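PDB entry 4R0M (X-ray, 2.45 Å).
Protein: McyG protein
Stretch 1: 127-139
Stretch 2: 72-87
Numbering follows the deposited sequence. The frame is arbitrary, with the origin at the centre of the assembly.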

# COMPACT_ATOMS: atom_id res chain seq x y z
N LEU A 127 -23.36 5.89 -6.15
CA LEU A 127 -23.58 6.29 -4.77
C LEU A 127 -22.28 6.22 -3.97
O LEU A 127 -21.43 5.35 -4.21
CB LEU A 127 -24.65 5.40 -4.13
CG LEU A 127 -24.99 5.56 -2.64
CD1 LEU A 127 -25.74 6.86 -2.36
CD2 LEU A 127 -25.79 4.37 -2.14
N ILE A 128 -22.12 7.14 -3.02
CA ILE A 128 -20.94 7.18 -2.17
C ILE A 128 -21.30 6.80 -0.74
O ILE A 128 -22.19 7.39 -0.13
CB ILE A 128 -20.27 8.57 -2.20
CG1 ILE A 128 -19.87 8.93 -3.64
CG2 ILE A 128 -19.05 8.61 -1.28
CD1 ILE A 128 -19.64 10.41 -3.86
N LEU A 129 -20.60 5.79 -0.23
CA LEU A 129 -20.74 5.33 1.15
C LEU A 129 -19.76 6.09 2.03
O LEU A 129 -18.57 6.17 1.71
CB LEU A 129 -20.45 3.83 1.24
CG LEU A 129 -21.50 2.75 0.96
CD1 LEU A 129 -21.90 2.80 -0.50
CD2 LEU A 129 -21.06 1.35 1.37
N SER A 130 -20.26 6.65 3.12
CA SER A 130 -19.40 7.37 4.07
C SER A 130 -19.72 6.98 5.51
O SER A 130 -20.55 6.09 5.75
CB SER A 130 -19.54 8.88 3.87
OG SER A 130 -18.53 9.58 4.57
N ASP A 131 -19.03 7.61 6.46
CA ASP A 131 -19.37 7.47 7.87
C ASP A 131 -20.01 8.76 8.38
O ASP A 131 -20.07 9.75 7.65
CB ASP A 131 -18.14 7.06 8.72
CG ASP A 131 -16.95 8.00 8.55
OD1 ASP A 131 -17.14 9.23 8.54
OD2 ASP A 131 -15.81 7.50 8.44
N SER A 132 -20.49 8.75 9.62
CA SER A 132 -21.22 9.88 10.20
C SER A 132 -20.38 11.15 10.37
O SER A 132 -20.91 12.26 10.37
CB SER A 132 -21.86 9.49 11.53
OG SER A 132 -22.78 8.43 11.34
N GLU A 133 -19.07 10.98 10.51
CA GLU A 133 -18.15 12.10 10.67
C GLU A 133 -17.93 12.86 9.36
O GLU A 133 -17.85 14.09 9.35
CB GLU A 133 -16.81 11.60 11.24
CG GLU A 133 -15.94 12.69 11.87
CD GLU A 133 -14.50 12.25 12.10
OE1 GLU A 133 -13.88 11.70 11.16
OE2 GLU A 133 -13.98 12.47 13.21
N LEU A 134 -17.84 12.12 8.25
CA LEU A 134 -17.46 12.68 6.95
C LEU A 134 -18.62 13.05 6.04
O LEU A 134 -18.44 13.79 5.07
CB LEU A 134 -16.52 11.73 6.21
CG LEU A 134 -15.12 11.49 6.76
CD1 LEU A 134 -14.54 10.21 6.16
CD2 LEU A 134 -14.20 12.67 6.50
N ILE A 135 -19.81 12.52 6.34
CA ILE A 135 -21.00 12.67 5.48
C ILE A 135 -21.24 14.11 5.01
O ILE A 135 -21.44 14.35 3.81
CB ILE A 135 -22.27 12.06 6.15
CG1 ILE A 135 -23.49 12.15 5.22
CG2 ILE A 135 -22.58 12.70 7.50
CD1 ILE A 135 -23.71 10.91 4.38
N THR A 136 -21.19 15.06 5.94
CA THR A 136 -21.52 16.46 5.65
C THR A 136 -20.48 17.13 4.74
O THR A 136 -20.85 17.84 3.80
CB THR A 136 -21.67 17.28 6.96
OG1 THR A 136 -22.46 16.53 7.89
CG2 THR A 136 -22.35 18.62 6.69
N GLU A 137 -19.20 16.88 5.01
CA GLU A 137 -18.09 17.42 4.22
C GLU A 137 -18.16 16.98 2.76
O GLU A 137 -17.91 17.78 1.85
CB GLU A 137 -16.75 17.00 4.80
CG GLU A 137 -16.45 17.54 6.19
CD GLU A 137 -15.31 16.80 6.86
OE1 GLU A 137 -14.25 16.61 6.23
OE2 GLU A 137 -15.47 16.41 8.04
N ILE A 138 -18.48 15.70 2.55
CA ILE A 138 -18.50 15.11 1.21
C ILE A 138 -19.70 15.61 0.40
O ILE A 138 -19.58 15.82 -0.81
CB ILE A 138 -18.42 13.57 1.28
CG1 ILE A 138 -17.13 13.14 1.98
CG2 ILE A 138 -18.49 12.95 -0.12
CD1 ILE A 138 -17.05 11.67 2.33
N GLU A 139 -20.83 15.80 1.06
CA GLU A 139 -22.01 16.39 0.42
C GLU A 139 -21.75 17.84 0.01
O GLU A 139 -22.13 18.26 -1.08
CB GLU A 139 -23.24 16.31 1.33
CG GLU A 139 -23.81 14.90 1.48
CD GLU A 139 -25.10 14.86 2.29
OE1 GLU A 139 -25.17 15.51 3.36
OE2 GLU A 139 -26.04 14.16 1.86
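Stretch 2 (72-87) KVILQIAKNQDFIPAL

Stretch 2 runs as a strand from Lys72, passes through a short loop at Ile77 to Lys79, and turns into a helix that starts at Asn80 and continues beyond Leu87, kinked at Pro85, whose N has no bond to the turn before. Its strand lies beside the strand of stretch 1 in parallel register, Ile74 level with Ile128 (CA to CA 4.6 Å) and Leu75 with Leu129 (CA to CA 4.8 Å); the axes approach to 4.6 Å and cross at -31°, the twist expected of neighbouring strands. Three backbone hydrogen bonds fasten the pair in the alternating parallel pattern: Ile74 N to Leu127 O, 2.9 Å; Leu129 N to Ile74 O, 2.7 Å; and Gln76 N to Leu129 O, 2.7 Å.

The main bump is Leu129, whose side chain enters a hollow lined by the strand, the loop and the helix of stretch 2. Its CD1 rests 3.5 Å from Val73 CB, its CB lies 4.0 Å from Ile77 CD1, and its CD2 reaches Leu75 CD1 at 4.3 Å and Ala86 CB at 3.8 Å. At Ala86 the helix meets the leucine through a single methyl. On the other face of the sheet, Ile128 CG1 packs 4.0 Å from Ile74 CB, while Ile138 CD1, from the helix of stretch 1, comes within 3.8 Å of Gln76 CB.

Toward the C-terminal ends of the strands polar contacts join in: Ser130 OG donates to Gln76 O at 3.1 Å. Asp131 reaches into the bend of stretch 2, where its OD2 accepts hydrogen bonds from Ala78 N (2.8 Å) and Lys79 N (3.0 Å), two successive amides leading into the helix; its OD1 accepts one from Leu134 N at 3.0 Å, so a single carboxylate ties the turns of both stretches together. Alongside, Leu134 CD1 packs against Ala78 CB at 3.8 Å.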

# COMPACT_ATOMS: atom_id res chain seq x y z
N LYS A 72 -22.00 -0.45 -8.94
CA LYS A 72 -20.82 -0.06 -8.17
C LYS A 72 -21.16 1.02 -7.16
O LYS A 72 -22.03 1.86 -7.40
CB LYS A 72 -19.71 0.40 -9.12
CG LYS A 72 -19.01 -0.76 -9.82
CD LYS A 72 -18.30 -0.32 -11.09
CE LYS A 72 -19.18 -0.54 -12.32
NZ LYS A 72 -19.15 -1.96 -12.77
N VAL A 73 -20.50 0.96 -6.00
CA VAL A 73 -20.62 2.01 -4.98
C VAL A 73 -19.24 2.44 -4.49
O VAL A 73 -18.36 1.61 -4.26
CB VAL A 73 -21.50 1.58 -3.77
CG1 VAL A 73 -22.93 1.30 -4.21
CG2 VAL A 73 -20.92 0.37 -3.05
N ILE A 74 -19.05 3.75 -4.35
CA ILE A 74 -17.78 4.31 -3.89
C ILE A 74 -17.72 4.31 -2.36
O ILE A 74 -18.69 4.67 -1.70
CB ILE A 74 -17.54 5.73 -4.45
CG1 ILE A 74 -17.35 5.67 -5.97
CG2 ILE A 74 -16.33 6.39 -3.78
CD1 ILE A 74 -17.16 7.02 -6.64
N LEU A 75 -16.57 3.91 -1.81
CA LEU A 75 -16.36 3.92 -0.37
C LEU A 75 -15.47 5.08 0.07
O LEU A 75 -14.35 5.24 -0.42
CB LEU A 75 -15.78 2.59 0.11
CG LEU A 75 -16.71 1.41 0.42
CD1 LEU A 75 -17.43 0.88 -0.81
CD2 LEU A 75 -15.93 0.30 1.12
N GLN A 76 -16.00 5.89 0.98
CA GLN A 76 -15.28 7.01 1.58
C GLN A 76 -15.50 6.97 3.09
O GLN A 76 -16.11 7.86 3.68
CB GLN A 76 -15.75 8.34 0.98
CG GLN A 76 -15.27 8.58 -0.44
CD GLN A 76 -13.82 9.02 -0.50
OE1 GLN A 76 -12.91 8.20 -0.59
NE2 GLN A 76 -13.60 10.33 -0.42
N ILE A 77 -14.98 5.91 3.71
CA ILE A 77 -15.24 5.61 5.12
C ILE A 77 -13.93 5.54 5.90
O ILE A 77 -13.11 4.65 5.67
CB ILE A 77 -16.00 4.27 5.27
CG1 ILE A 77 -17.26 4.25 4.38
CG2 ILE A 77 -16.36 4.03 6.73
CD1 ILE A 77 -17.78 2.86 4.06
N ALA A 78 -13.75 6.48 6.83
CA ALA A 78 -12.55 6.52 7.66
C ALA A 78 -12.64 5.58 8.86
O ALA A 78 -11.63 5.04 9.30
CB ALA A 78 -12.27 7.95 8.12
N LYS A 79 -13.85 5.41 9.39
CA LYS A 79 -14.07 4.56 10.55
C LYS A 79 -14.06 3.08 10.17
O LYS A 79 -14.91 2.61 9.41
CB LYS A 79 -15.39 4.93 11.23
CG LYS A 79 -15.52 4.47 12.67
CD LYS A 79 -16.87 4.88 13.24
CE LYS A 79 -17.07 4.34 14.64
NZ LYS A 79 -18.43 4.70 15.14
N ASN A 80 -13.08 2.35 10.69
CA ASN A 80 -12.89 0.93 10.37
C ASN A 80 -14.07 0.03 10.73
O ASN A 80 -14.34 -0.95 10.04
CB ASN A 80 -11.59 0.41 11.00
CG ASN A 80 -10.34 0.99 10.34
OD1 ASN A 80 -10.44 1.77 9.39
ND2 ASN A 80 -9.17 0.61 10.85
N GLN A 81 -14.79 0.38 11.80
CA GLN A 81 -15.98 -0.35 12.23
C GLN A 81 -17.14 -0.22 11.25
O GLN A 81 -18.11 -0.97 11.32
CB GLN A 81 -16.43 0.11 13.62
CG GLN A 81 -15.42 -0.11 14.74
CD GLN A 81 -14.54 1.11 15.00
OE1 GLN A 81 -13.76 1.53 14.13
NE2 GLN A 81 -14.66 1.68 16.19
N ASP A 82 -17.04 0.76 10.34
CA ASP A 82 -18.04 0.98 9.31
C ASP A 82 -17.59 0.46 7.95
O ASP A 82 -18.41 0.00 7.16
CB ASP A 82 -18.37 2.47 9.19
CG ASP A 82 -19.26 2.97 10.31
OD1 ASP A 82 -19.69 2.15 11.16
OD2 ASP A 82 -19.54 4.19 10.34
N PHE A 83 -16.29 0.54 7.69
CA PHE A 83 -15.73 0.19 6.39
C PHE A 83 -15.87 -1.31 6.08
O PHE A 83 -16.44 -1.68 5.06
CB PHE A 83 -14.26 0.62 6.31
CG PHE A 83 -13.62 0.38 4.96
CD1 PHE A 83 -13.20 -0.90 4.59
CD2 PHE A 83 -13.41 1.43 4.08
CE1 PHE A 83 -12.61 -1.12 3.35
CE2 PHE A 83 -12.82 1.22 2.85
CZ PHE A 83 -12.42 -0.06 2.48
N ILE A 84 -15.34 -2.15 6.97
CA ILE A 84 -15.33 -3.60 6.75
C ILE A 84 -16.74 -4.21 6.63
O ILE A 84 -16.99 -4.96 5.68
CB ILE A 84 -14.45 -4.33 7.81
CG1 ILE A 84 -13.00 -3.86 7.69
CG2 ILE A 84 -14.53 -5.84 7.62
CD1 ILE A 84 -12.12 -4.18 8.89
N PRO A 85 -17.66 -3.89 7.56
CA PRO A 85 -19.02 -4.39 7.37
C PRO A 85 -19.68 -3.93 6.06
O PRO A 85 -20.40 -4.71 5.44
CB PRO A 85 -19.77 -3.84 8.58
CG PRO A 85 -18.71 -3.73 9.63
CD PRO A 85 -17.51 -3.24 8.88
N ALA A 86 -19.42 -2.69 5.65
CA ALA A 86 -19.96 -2.16 4.39
C ALA A 86 -19.33 -2.82 3.16
O ALA A 86 -20.00 -3.04 2.15
CB ALA A 86 -19.78 -0.66 4.32
N LEU A 87 -18.03 -3.13 3.25
CA LEU A 87 -17.31 -3.81 2.18
C LEU A 87 -17.86 -5.22 1.97
O LEU A 87 -18.10 -5.64 0.83
CB LEU A 87 -15.81 -3.87 2.50
CG LEU A 87 -14.89 -4.54 1.47
CD1 LEU A 87 -14.51 -3.57 0.36
CD2 LEU A 87 -13.64 -5.07 2.16
O HOH W 1 -21.91 5.77 9.35